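Long-range contacts in plasmin and fibronectin-binding protein A (Streptococcus pneumoniae, PDB 4MR0), which acts as a fibronectin-dependent adhesin and invasin on the pneumococcal surface, binding human fibronectin, plasmin, plasminogen and serum albumin: residues Gly409-Asn414 with Ala447-Lys452; Ser462-Thr467 with Leu486-Asn491; Leu492-Asn497 with Ile506-Ser511; Ile515-Asn520 with Phe551-Glu556. All coordinates share one frame; numbering follows the deposited sequence.

Contact 1. Residues Gly409-Asn414 with Ala447-Lys452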
loop_
_atom_site.group_PDB
_atom_site.type_symbol
_atom_site.label_atom_id
_atom_site.label_comp_id
_atom_site.label_asym_id
_atom_site.label_seq_id
_atom_site.Cartn_x
_atom_site.Cartn_y
_atom_site.Cartn_z
ATOM N N GLY A 409 -17.668 -1.793 2.709
ATOM C CA GLY A 409 -16.861 -1.624 3.904
ATOM C C GLY A 409 -15.373 -1.460 3.655
ATOM O O GLY A 409 -14.920 -1.374 2.511
ATOM N N ALA A 410 -14.608 -1.421 4.742
ATOM C CA ALA A 410 -13.165 -1.255 4.655
ATOM C C ALA A 410 -12.460 -1.864 5.861
ATOM O O ALA A 410 -13.078 -2.125 6.890
ATOM C CB ALA A 410 -12.825 0.227 4.556
ATOM N N ALA A 411 -11.163 -2.104 5.709
ATOM C CA ALA A 411 -10.327 -2.646 6.778
ATOM C C ALA A 411 -9.010 -1.888 6.618
ATOM O O ALA A 411 -8.252 -2.145 5.684
ATOM C CB ALA A 411 -10.124 -4.150 6.590
ATOM N N LEU A 412 -8.754 -0.946 7.524
ATOM C CA LEU A 412 -7.562 -0.105 7.453
ATOM C C LEU A 412 -6.244 -0.866 7.313
ATOM O O LEU A 412 -5.365 -0.460 6.555
ATOM C CB LEU A 412 -7.562 0.870 8.636
ATOM C CG LEU A 412 -8.852 1.718 8.577
ATOM C CD1 LEU A 412 -8.839 2.801 9.638
ATOM C CD2 LEU A 412 -8.994 2.341 7.193
ATOM N N VAL A 413 -6.096 -1.954 8.051
ATOM C CA VAL A 413 -4.924 -2.803 7.912
ATOM C C VAL A 413 -5.567 -4.142 7.585
ATOM O O VAL A 413 -6.398 -4.638 8.345
ATOM C CB VAL A 413 -4.101 -2.927 9.206
ATOM C CG1 VAL A 413 -3.042 -4.001 9.028
ATOM C CG2 VAL A 413 -3.419 -1.607 9.519
ATOM N N ASN A 414 -5.200 -4.721 6.449
ATOM C CA ASN A 414 -5.803 -5.980 6.038
ATOM C C ASN A 414 -4.787 -6.931 5.424
ATOM O O ASN A 414 -4.507 -6.857 4.228
ATOM C CB ASN A 414 -6.929 -5.679 5.035
ATOM C CG ASN A 414 -7.737 -6.908 4.659
ATOM O OD1 ASN A 414 -7.457 -8.017 5.106
ATOM N ND2 ASN A 414 -8.759 -6.707 3.824
ATOM N N ALA A 447 -10.706 -1.713 11.879
ATOM C CA ALA A 447 -9.364 -1.168 12.057
ATOM C C ALA A 447 -8.289 -2.135 11.569
ATOM O O ALA A 447 -7.507 -1.817 10.675
ATOM C CB ALA A 447 -9.123 -0.834 13.527
ATOM N N ILE A 448 -8.270 -3.321 12.161
ATOM C CA ILE A 448 -7.269 -4.327 11.842
ATOM C C ILE A 448 -7.846 -5.684 11.500
ATOM O O ILE A 448 -8.756 -6.175 12.174
ATOM C CB ILE A 448 -6.310 -4.528 13.039
ATOM C CG1 ILE A 448 -5.633 -3.206 13.388
ATOM C CG2 ILE A 448 -5.287 -5.601 12.715
ATOM C CD1 ILE A 448 -4.846 -3.249 14.694
ATOM N N ARG A 449 -7.274 -6.303 10.471
ATOM C CA ARG A 449 -7.695 -7.621 10.033
ATOM C C ARG A 449 -6.499 -8.428 9.528
ATOM O O ARG A 449 -5.704 -7.935 8.727
ATOM C CB ARG A 449 -8.735 -7.489 8.915
ATOM C CG ARG A 449 -9.190 -8.803 8.322
ATOM C CD ARG A 449 -10.307 -8.577 7.311
ATOM N NE ARG A 449 -10.917 -9.836 6.890
ATOM C CZ ARG A 449 -10.412 -10.649 5.970
ATOM N NH1 ARG A 449 -9.278 -10.341 5.350
ATOM N NH2 ARG A 449 -11.043 -11.776 5.675
ATOM N N VAL A 450 -6.369 -9.658 10.016
ATOM C CA VAL A 450 -5.304 -10.564 9.592
ATOM C C VAL A 450 -6.027 -11.881 9.407
ATOM O O VAL A 450 -6.627 -12.403 10.353
ATOM C CB VAL A 450 -4.206 -10.744 10.666
ATOM C CG1 VAL A 450 -3.200 -11.803 10.214
ATOM C CG2 VAL A 450 -3.491 -9.428 10.899
ATOM N N ALA A 451 -5.987 -12.434 8.201
ATOM C CA ALA A 451 -6.725 -13.664 8.008
ATOM C C ALA A 451 -6.347 -14.586 6.874
ATOM O O ALA A 451 -5.642 -14.210 5.936
ATOM C CB ALA A 451 -8.204 -13.316 7.874
ATOM N N LYS A 452 -6.810 -15.825 7.011
ATOM C CA LYS A 452 -6.685 -16.823 5.964
ATOM C C LYS A 452 -8.186 -16.939 5.745
ATOM O O LYS A 452 -8.869 -17.750 6.378
ATOM C CB LYS A 452 -6.106 -18.148 6.450
ATOM C CG LYS A 452 -5.851 -19.077 5.264
ATOM C CD LYS A 452 -5.189 -20.378 5.634
ATOM C CE LYS A 452 -6.130 -21.294 6.390
ATOM N NZ LYS A 452 -5.544 -22.657 6.482
#
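With CG anti to the backbone N in both Asn414 (chi1 -173°) and Arg449 (chi1 177°), the two side chains leave neighbouring strands on the same face and run side by side in the same direction. The arginine stays extended from CG to NE, which carries its guanidinium past the shorter asparagine. Arg449 NH1 then donates to Asn414 OD1 at 3.0 Å, and the oxygen sits at the edge of the guanidinium, in its plane, while the amide plane is turned 81° against it. Ala451 CB lies 3.8 Å above one guanidinium face, offset toward the rim. The charge has further salt-bridge partners in Asp453 at NH2 and Glu484 at NE.

Beneath these groups the backbones pair in parallel: Val413 N donates to Ala447 O at 3.0 Å, and Arg449 N to Val413 O at 2.8 Å. On the other face, Val413 CB approaches Ile448 CG1 at 4.5 Å, a loose apolar contact.

This pairing joins successive turns of a right-handed parallel beta-helix of the pectate lyase type. Val413 packs inward on Ile389 and Phe394 of strand 387-396 and Ile433 of strand 431-440, whereas Ile448 meets Phe438 and, on strand 462-473, Val466.

Contact 2. Residues Ser462-Thr467 with Leu486-Asn491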
loop_
_atom_site.group_PDB
_atom_site.type_symbol
_atom_site.label_atom_id
_atom_site.label_comp_id
_atom_site.label_asym_id
_atom_site.label_seq_id
_atom_site.Cartn_x
_atom_site.Cartn_y
_atom_site.Cartn_z
ATOM N N SER A 462 1.046 -17.274 9.924
ATOM C CA SER A 462 1.601 -17.439 11.263
ATOM C C SER A 462 2.535 -16.316 11.680
ATOM O O SER A 462 2.940 -15.491 10.861
ATOM C CB SER A 462 2.346 -18.772 11.343
ATOM O OG SER A 462 3.326 -18.838 10.325
ATOM N N ASP A 463 2.877 -16.302 12.969
ATOM C CA ASP A 463 3.762 -15.292 13.538
ATOM C C ASP A 463 3.164 -13.915 13.288
ATOM O O ASP A 463 3.729 -13.089 12.577
ATOM C CB ASP A 463 5.155 -15.408 12.917
ATOM C CG ASP A 463 5.820 -16.734 13.243
ATOM O OD1 ASP A 463 6.149 -16.960 14.427
ATOM O OD2 ASP A 463 6.003 -17.555 12.319
ATOM N N ILE A 464 2.002 -13.693 13.890
ATOM C CA ILE A 464 1.265 -12.448 13.754
ATOM C C ILE A 464 1.274 -11.752 15.110
ATOM O O ILE A 464 0.923 -12.362 16.119
ATOM C CB ILE A 464 -0.210 -12.720 13.368
ATOM C CG1 ILE A 464 -0.279 -13.559 12.086
ATOM C CG2 ILE A 464 -0.950 -11.403 13.215
ATOM C CD1 ILE A 464 0.433 -12.938 10.886
ATOM N N THR A 465 1.660 -10.479 15.126
ATOM C CA THR A 465 1.709 -9.709 16.367
ATOM C C THR A 465 0.964 -8.389 16.229
ATOM O O THR A 465 1.258 -7.588 15.335
ATOM C CB THR A 465 3.171 -9.397 16.779
ATOM O OG1 THR A 465 3.868 -10.620 17.044
ATOM C CG2 THR A 465 3.210 -8.516 18.028
ATOM N N VAL A 466 -0.004 -8.170 17.114
ATOM C CA VAL A 466 -0.787 -6.939 17.125
ATOM C C VAL A 466 -0.634 -6.377 18.536
ATOM O O VAL A 466 -1.291 -6.844 19.480
ATOM C CB VAL A 466 -2.277 -7.211 16.834
ATOM C CG1 VAL A 466 -3.040 -5.897 16.808
ATOM C CG2 VAL A 466 -2.428 -7.946 15.495
ATOM N N THR A 467 0.226 -5.372 18.676
ATOM C CA THR A 467 0.503 -4.805 19.992
ATOM C C THR A 467 0.498 -3.290 20.105
ATOM O O THR A 467 0.863 -2.579 19.171
ATOM C CB THR A 467 1.882 -5.265 20.493
ATOM O OG1 THR A 467 2.874 -4.890 19.523
ATOM C CG2 THR A 467 1.915 -6.769 20.693
ATOM N N LEU A 486 -8.402 -14.118 11.916
ATOM C CA LEU A 486 -9.028 -15.313 11.378
ATOM C C LEU A 486 -8.055 -16.357 10.843
ATOM O O LEU A 486 -7.257 -16.087 9.945
ATOM C CB LEU A 486 -10.007 -14.904 10.271
ATOM C CG LEU A 486 -10.743 -16.005 9.502
ATOM C CD1 LEU A 486 -11.654 -16.797 10.443
ATOM C CD2 LEU A 486 -11.559 -15.364 8.385
ATOM N N ARG A 487 -8.147 -17.555 11.416
ATOM C CA ARG A 487 -7.333 -18.701 11.045
ATOM C C ARG A 487 -5.821 -18.539 11.055
ATOM O O ARG A 487 -5.140 -18.939 10.104
ATOM C CB ARG A 487 -7.772 -19.243 9.683
ATOM C CG ARG A 487 -9.217 -19.688 9.662
ATOM C CD ARG A 487 -9.538 -20.542 8.448
ATOM N NE ARG A 487 -10.981 -20.717 8.338
ATOM C CZ ARG A 487 -11.803 -19.807 7.830
ATOM N NH1 ARG A 487 -11.325 -18.661 7.371
ATOM N NH2 ARG A 487 -13.108 -20.028 7.813
ATOM N N VAL A 488 -5.294 -17.961 12.129
ATOM C CA VAL A 488 -3.852 -17.818 12.273
ATOM C C VAL A 488 -3.414 -19.185 12.803
ATOM O O VAL A 488 -3.920 -19.662 13.825
ATOM C CB VAL A 488 -3.492 -16.697 13.279
ATOM C CG1 VAL A 488 -1.983 -16.614 13.456
ATOM C CG2 VAL A 488 -4.033 -15.365 12.777
ATOM N N SER A 489 -2.480 -19.812 12.099
ATOM C CA SER A 489 -2.002 -21.150 12.434
ATOM C C SER A 489 -1.072 -21.308 13.625
ATOM O O SER A 489 -0.985 -22.393 14.200
ATOM C CB SER A 489 -1.310 -21.770 11.217
ATOM O OG SER A 489 -2.190 -21.857 10.113
ATOM N N ASP A 490 -0.361 -20.250 13.993
ATOM C CA ASP A 490 0.572 -20.372 15.104
ATOM C C ASP A 490 1.199 -19.034 15.451
ATOM O O ASP A 490 1.265 -18.126 14.616
ATOM C CB ASP A 490 1.664 -21.383 14.723
ATOM C CG ASP A 490 2.427 -21.921 15.922
ATOM O OD1 ASP A 490 2.041 -21.637 17.078
ATOM O OD2 ASP A 490 3.419 -22.650 15.698
ATOM N N ASN A 491 1.656 -18.927 16.695
ATOM C CA ASN A 491 2.303 -17.725 17.198
ATOM C C ASN A 491 1.549 -16.423 16.969
ATOM O O ASN A 491 2.031 -15.521 16.283
ATOM C CB ASN A 491 3.720 -17.625 16.625
ATOM C CG ASN A 491 4.638 -18.708 17.168
ATOM O OD1 ASN A 491 4.766 -18.868 18.384
ATOM N ND2 ASN A 491 5.279 -19.454 16.275
HETATM O O HOH W 1 3.597 -13.464 17.032
#
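Ile464 and Val488 form the close-packed apolar part of this contact, their side chains crossing at a slant with CG1 of Ile464 3.8 Å from CG1 of Val488. Anti to its backbone N (chi1 177°), Val488 CG1 is the methyl turned to the isoleucine. Both residues are buried, and Val488 CG1 also comes near the backbone of Ser462.

Next to this apolar patch the main chains are joined by two hydrogen bonds. Asp463 N donates to Asp490 O at 2.9 Å in a fairly straight bond (162° at the hydrogen), and Ile464 N donates to Asn491 O at 3.0 Å in a more bent one.

In contrast to this buried apolar packing, the other side of the contact is polar, partly exposed and bridged by water. The side chains of Asp463 and Asn491 lie side by side, pointing the same way, with carboxylate and amide planes only 19° apart; Asp463 OD1 is 3.3 Å from Asn491 CB. A water bridges the strands here, donating to Asn491 O at 2.7 Å and hydrogen-bonded to Thr465 OG1. Within its own segment, Asp490 OD1 receives the backbone N of Asn491 from above the carboxylate plane.

The contact stacks one PbH1 repeat on the next in the parallel beta-helix. Strand 462-473 lies between strands 431-440 and 490-500, and Ile464 reaches Val431, Val450 and Leu492 on three surrounding strands.

Contact 3. Residues Leu492-Asn497 with Ile506-Ser511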
loop_
_atom_site.group_PDB
_atom_site.type_symbol
_atom_site.label_atom_id
_atom_site.label_comp_id
_atom_site.label_asym_id
_atom_site.label_seq_id
_atom_site.Cartn_x
_atom_site.Cartn_y
_atom_site.Cartn_z
ATOM N N LEU A 492 0.354 -16.339 17.541
ATOM C CA LEU A 492 -0.458 -15.136 17.450
ATOM C C LEU A 492 -0.343 -14.402 18.782
ATOM O O LEU A 492 -0.541 -14.999 19.841
ATOM C CB LEU A 492 -1.930 -15.482 17.200
ATOM C CG LEU A 492 -2.915 -14.309 17.329
ATOM C CD1 LEU A 492 -2.664 -13.297 16.229
ATOM C CD2 LEU A 492 -4.355 -14.823 17.254
ATOM N N VAL A 493 -0.014 -13.116 18.721
ATOM C CA VAL A 493 0.102 -12.285 19.920
ATOM C C VAL A 493 -0.735 -11.022 19.746
ATOM O O VAL A 493 -0.514 -10.244 18.813
ATOM C CB VAL A 493 1.570 -11.860 20.193
ATOM C CG1 VAL A 493 1.618 -10.849 21.348
ATOM C CG2 VAL A 493 2.417 -13.083 20.527
ATOM N N VAL A 494 -1.703 -10.830 20.635
ATOM C CA VAL A 494 -2.562 -9.647 20.600
ATOM C C VAL A 494 -2.490 -9.095 22.015
ATOM O O VAL A 494 -3.157 -9.608 22.920
ATOM C CB VAL A 494 -4.020 -10.024 20.254
ATOM C CG1 VAL A 494 -4.847 -8.763 20.035
ATOM C CG2 VAL A 494 -4.042 -10.906 19.013
ATOM N N SER A 495 -1.680 -8.060 22.218
ATOM C CA SER A 495 -1.512 -7.531 23.568
ATOM C C SER A 495 -1.348 -6.032 23.706
ATOM O O SER A 495 -0.883 -5.350 22.798
ATOM C CB SER A 495 -0.308 -8.207 24.224
ATOM O OG SER A 495 -0.423 -9.613 24.174
ATOM N N GLU A 496 -1.736 -5.535 24.876
ATOM C CA GLU A 496 -1.638 -4.124 25.219
ATOM C C GLU A 496 -2.235 -3.137 24.224
ATOM O O GLU A 496 -1.769 -2.002 24.097
ATOM C CB GLU A 496 -0.178 -3.777 25.510
ATOM C CG GLU A 496 0.361 -4.549 26.710
ATOM C CD GLU A 496 1.802 -4.221 27.034
ATOM O OE1 GLU A 496 2.707 -4.665 26.291
ATOM O OE2 GLU A 496 2.028 -3.511 28.034
ATOM N N ASN A 497 -3.283 -3.565 23.531
ATOM C CA ASN A 497 -3.953 -2.691 22.589
ATOM C C ASN A 497 -5.044 -1.949 23.365
ATOM O O ASN A 497 -5.616 -2.496 24.314
ATOM C CB ASN A 497 -4.574 -3.512 21.453
ATOM C CG ASN A 497 -3.530 -4.228 20.604
ATOM O OD1 ASN A 497 -2.823 -3.604 19.814
ATOM N ND2 ASN A 497 -3.426 -5.542 20.773
ATOM N N ILE A 506 -11.962 -7.444 20.187
ATOM C CA ILE A 506 -11.111 -8.391 19.482
ATOM C C ILE A 506 -11.828 -9.710 19.222
ATOM O O ILE A 506 -12.481 -10.263 20.110
ATOM C CB ILE A 506 -9.830 -8.694 20.291
ATOM C CG1 ILE A 506 -9.004 -7.418 20.449
ATOM C CG2 ILE A 506 -9.017 -9.792 19.604
ATOM C CD1 ILE A 506 -7.932 -7.510 21.524
ATOM N N VAL A 507 -11.704 -10.208 17.997
ATOM C CA VAL A 507 -12.300 -11.481 17.634
ATOM C C VAL A 507 -11.201 -12.385 17.103
ATOM O O VAL A 507 -10.514 -12.039 16.143
ATOM C CB VAL A 507 -13.381 -11.336 16.532
ATOM C CG1 VAL A 507 -13.868 -12.720 16.113
ATOM C CG2 VAL A 507 -14.548 -10.497 17.039
ATOM N N ILE A 508 -11.019 -13.529 17.753
ATOM C CA ILE A 508 -10.024 -14.504 17.333
ATOM C C ILE A 508 -10.835 -15.738 16.970
ATOM O O ILE A 508 -11.450 -16.371 17.834
ATOM C CB ILE A 508 -9.026 -14.810 18.461
ATOM C CG1 ILE A 508 -8.182 -13.564 18.733
ATOM C CG2 ILE A 508 -8.130 -15.982 18.073
ATOM C CD1 ILE A 508 -7.186 -13.732 19.865
ATOM N N GLU A 509 -10.836 -16.066 15.683
ATOM C CA GLU A 509 -11.623 -17.175 15.174
ATOM C C GLU A 509 -10.847 -18.243 14.426
ATOM O O GLU A 509 -10.103 -17.945 13.497
ATOM C CB GLU A 509 -12.714 -16.613 14.259
ATOM C CG GLU A 509 -13.627 -17.648 13.637
ATOM C CD GLU A 509 -14.682 -17.015 12.740
ATOM O OE1 GLU A 509 -14.901 -15.784 12.845
ATOM O OE2 GLU A 509 -15.299 -17.751 11.941
ATOM N N ASP A 510 -11.041 -19.494 14.834
ATOM C CA ASP A 510 -10.398 -20.636 14.184
ATOM C C ASP A 510 -8.878 -20.631 14.151
ATOM O O ASP A 510 -8.278 -21.235 13.263
ATOM C CB ASP A 510 -10.917 -20.771 12.752
ATOM C CG ASP A 510 -12.290 -21.395 12.688
ATOM O OD1 ASP A 510 -12.389 -22.620 12.919
ATOM O OD2 ASP A 510 -13.268 -20.663 12.415
ATOM N N SER A 511 -8.253 -19.966 15.113
ATOM C CA SER A 511 -6.799 -19.921 15.156
ATOM C C SER A 511 -6.254 -21.119 15.927
ATOM O O SER A 511 -6.896 -21.616 16.853
ATOM C CB SER A 511 -6.337 -18.606 15.784
ATOM O OG SER A 511 -6.776 -17.511 14.991
#
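Ile506 opens the second segment by sending its CD1 against Val494 CG1, 3.6 Å away, the two side chains meeting tip to tip. Its CG1 lies anti to the carbonyl carbon (chi1 -63°), and chi2 of 165° extends CD1 away from CA, so that this methyl is the part that meets the valine.

Two residues on, Ile508 again points inward and is shared between two residues of the facing strand. Its CD1 and CG2 both lie 4.0 Å from Leu492 CD2, so that one leucine methyl meets two branches of the isoleucine, and these side chains too reach toward each other tip to tip. The same CD1 is 4.3 Å from Val494 CG2, a more distant contact. Val494 therefore turns one methyl to each isoleucine, CG1 to Ile506 and CG2 to Ile508. No hydrogen bond joins the segments: the axes of strands 492-495 and 506-509 stay 10.4 Å apart at closest approach and run nearly antiparallel, at 165°. They are opposing walls of a single PbH1 repeat in the right-handed parallel beta-helix, and their inward-pointing aliphatic side chains, Leu492, Val494, Ile506 and Ile508, meet in its interior. Leu485 of the preceding turn packs against Leu492, Val494 and Ile508, while Val517 of the following one also touches Ile508.

Farther along, Ser511 turns back inward, with OG 4.3 Å from Leu492 CD2; that hydroxyl is also hydrogen-bonded to the backbone N of Val488.

Contact 4. Residues Ile515-Asn520 with Phe551-Glu556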
loop_
_atom_site.group_PDB
_atom_site.type_symbol
_atom_site.label_atom_id
_atom_site.label_comp_id
_atom_site.label_asym_id
_atom_site.label_seq_id
_atom_site.Cartn_x
_atom_site.Cartn_y
_atom_site.Cartn_z
ATOM N N ILE A 515 -1.210 -19.093 21.100
ATOM C CA ILE A 515 -1.985 -17.864 21.138
ATOM C C ILE A 515 -1.754 -17.157 22.473
ATOM O O ILE A 515 -1.774 -17.789 23.538
ATOM C CB ILE A 515 -3.480 -18.162 20.967
ATOM C CG1 ILE A 515 -3.714 -18.811 19.595
ATOM C CG2 ILE A 515 -4.295 -16.880 21.118
ATOM C CD1 ILE A 515 -5.160 -19.160 19.303
ATOM N N THR A 516 -1.526 -15.849 22.408
ATOM C CA THR A 516 -1.282 -15.045 23.600
ATOM C C THR A 516 -2.017 -13.725 23.469
ATOM O O THR A 516 -1.757 -12.953 22.550
ATOM C CB THR A 516 0.220 -14.733 23.781
ATOM O OG1 THR A 516 0.977 -15.942 23.695
ATOM C CG2 THR A 516 0.468 -14.094 25.145
ATOM N N VAL A 517 -2.947 -13.478 24.383
ATOM C CA VAL A 517 -3.721 -12.244 24.385
ATOM C C VAL A 517 -3.552 -11.674 25.784
ATOM O O VAL A 517 -4.161 -12.161 26.735
ATOM C CB VAL A 517 -5.206 -12.527 24.094
ATOM C CG1 VAL A 517 -5.999 -11.228 24.103
ATOM C CG2 VAL A 517 -5.341 -13.213 22.742
ATOM N N LEU A 518 -2.720 -10.644 25.909
ATOM C CA LEU A 518 -2.434 -10.078 27.221
ATOM C C LEU A 518 -2.651 -8.594 27.441
ATOM O O LEU A 518 -2.152 -7.748 26.698
ATOM C CB LEU A 518 -0.990 -10.399 27.617
ATOM C CG LEU A 518 -0.547 -11.861 27.575
ATOM C CD1 LEU A 518 0.966 -11.933 27.730
ATOM C CD2 LEU A 518 -1.253 -12.652 28.671
ATOM N N ASN A 519 -3.399 -8.305 28.497
ATOM C CA ASN A 519 -3.674 -6.954 28.944
ATOM C C ASN A 519 -4.050 -5.883 27.934
ATOM O O ASN A 519 -3.411 -4.836 27.853
ATOM C CB ASN A 519 -2.486 -6.489 29.779
ATOM C CG ASN A 519 -2.091 -7.519 30.828
ATOM O OD1 ASN A 519 -2.930 -7.986 31.594
ATOM N ND2 ASN A 519 -0.817 -7.877 30.863
ATOM N N ASN A 520 -5.096 -6.150 27.167
ATOM C CA ASN A 520 -5.594 -5.175 26.216
ATOM C C ASN A 520 -6.567 -4.341 27.053
ATOM O O ASN A 520 -7.017 -4.796 28.105
ATOM C CB ASN A 520 -6.321 -5.880 25.075
ATOM C CG ASN A 520 -5.386 -6.717 24.222
ATOM O OD1 ASN A 520 -4.608 -6.187 23.428
ATOM N ND2 ASN A 520 -5.449 -8.032 24.389
ATOM N N PHE A 551 -10.063 -10.047 29.770
ATOM C CA PHE A 551 -9.333 -11.191 30.300
ATOM C C PHE A 551 -8.157 -11.498 29.396
ATOM O O PHE A 551 -7.995 -10.878 28.345
ATOM C CB PHE A 551 -10.230 -12.431 30.415
ATOM C CG PHE A 551 -10.864 -12.860 29.119
ATOM C CD1 PHE A 551 -12.024 -12.244 28.658
ATOM C CD2 PHE A 551 -10.310 -13.897 28.366
ATOM C CE1 PHE A 551 -12.622 -12.651 27.466
ATOM C CE2 PHE A 551 -10.899 -14.310 27.173
ATOM C CZ PHE A 551 -12.060 -13.689 26.723
ATOM N N ASN A 552 -7.331 -12.451 29.810
ATOM C CA ASN A 552 -6.181 -12.824 29.016
ATOM C C ASN A 552 -6.278 -14.268 28.571
ATOM O O ASN A 552 -7.009 -15.070 29.152
ATOM C CB ASN A 552 -4.884 -12.616 29.803
ATOM C CG ASN A 552 -4.660 -11.166 30.190
ATOM O OD1 ASN A 552 -5.051 -10.247 29.463
ATOM N ND2 ASN A 552 -4.008 -10.951 31.332
ATOM N N ILE A 553 -5.547 -14.583 27.513
ATOM C CA ILE A 553 -5.509 -15.931 26.985
ATOM C C ILE A 553 -4.046 -16.299 26.887
ATOM O O ILE A 553 -3.225 -15.491 26.455
ATOM C CB ILE A 553 -6.116 -16.014 25.576
ATOM C CG1 ILE A 553 -7.573 -15.549 25.608
ATOM C CG2 ILE A 553 -6.002 -17.443 25.052
ATOM C CD1 ILE A 553 -8.205 -15.436 24.234
ATOM N N VAL A 554 -3.718 -17.512 27.302
ATOM C CA VAL A 554 -2.347 -17.979 27.233
ATOM C C VAL A 554 -2.398 -19.413 26.760
ATOM O O VAL A 554 -3.433 -20.074 26.872
ATOM C CB VAL A 554 -1.645 -17.921 28.616
ATOM C CG1 VAL A 554 -1.773 -16.523 29.201
ATOM C CG2 VAL A 554 -2.243 -18.954 29.562
ATOM N N THR A 555 -1.287 -19.890 26.218
ATOM C CA THR A 555 -1.207 -21.257 25.741
ATOM C C THR A 555 -0.228 -21.981 26.645
ATOM O O THR A 555 0.918 -21.563 26.796
ATOM C CB THR A 555 -0.708 -21.305 24.288
ATOM O OG1 THR A 555 -1.590 -20.535 23.462
ATOM C CG2 THR A 555 -0.670 -22.738 23.780
ATOM N N GLU A 556 -0.692 -23.064 27.254
ATOM C CA GLU A 556 0.132 -23.848 28.164
ATOM C C GLU A 556 0.163 -25.308 27.722
ATOM O O GLU A 556 -0.857 -25.990 27.748
ATOM C CB GLU A 556 -0.438 -23.739 29.579
ATOM C CG GLU A 556 0.297 -24.545 30.630
ATOM C CD GLU A 556 -0.470 -24.603 31.941
ATOM O OE1 GLU A 556 -1.612 -25.115 31.934
ATOM O OE2 GLU A 556 0.061 -24.136 32.972
HETATM O O HOH W 2 0.982 -18.151 25.761
HETATM O O HOH W 3 -6.769 -8.446 27.270
#
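Val517 and Ile553 form an antiparallel hydrogen-bonded pair, with Val517 N to Ile553 O and Ile553 N to Val517 O both 2.9 Å, on strands 515-518 and 551-556, whose N-to-C directions differ by 154°. Their side chains lie side by side, pointing the same way; Val517 CG2 touches Ile553 CD1 at 3.9 Å. Leu518 CD2 touches both Asn552 CB (3.8 Å) and Val554 CG1 (3.9 Å), the leucine crossing both side chains at about a right angle.

The antiparallel segment 551-556 thus lies beside strand 515-523, a member of the parallel beta-helix, and pairs in turn with strand 559-564; Phe532 packs on both Ile515 and Ile553.

At one end Asn552 grips Asn519 twice. Its OD1 accepts the backbone N of Asn519 at 2.7 Å, the donor standing above the amide plane, and its ND2 donates to Asn519 OD1 at 3.2 Å, again from above the acceptor's plane; the two amides are 81° apart. At the other end Thr555 OG1, placed beside its own backbone N (chi1 -58°), donates to Ile515 O at 2.8 Å, in the carbonyl plane and on a lone pair. A water accepts from Thr555 N and is hydrogen-bonded to Thr516 OG1.

Followed from the N terminus, the four contacts come in series, each closing before the next opens, so none nests within or crosses another. Contact 1 closes a loop of 32 residues and contact 2 one of 18; they touch where Val450 O meets Leu486 N and where Ala451 CB packs on Leu486 CB. Contact 3 spans 8 residues and shares strand 490-500 with contact 2, linked through Val466 N and Val493 O. Contact 4 closes 30 residues and joins contact 3 through Val494 N and Thr516 O. Contacts 1 and 2 tie successive turns of the beta-helix, contact 3 bridges the interior of one repeat, and contact 4 adds an antiparallel strand near the C-terminal end.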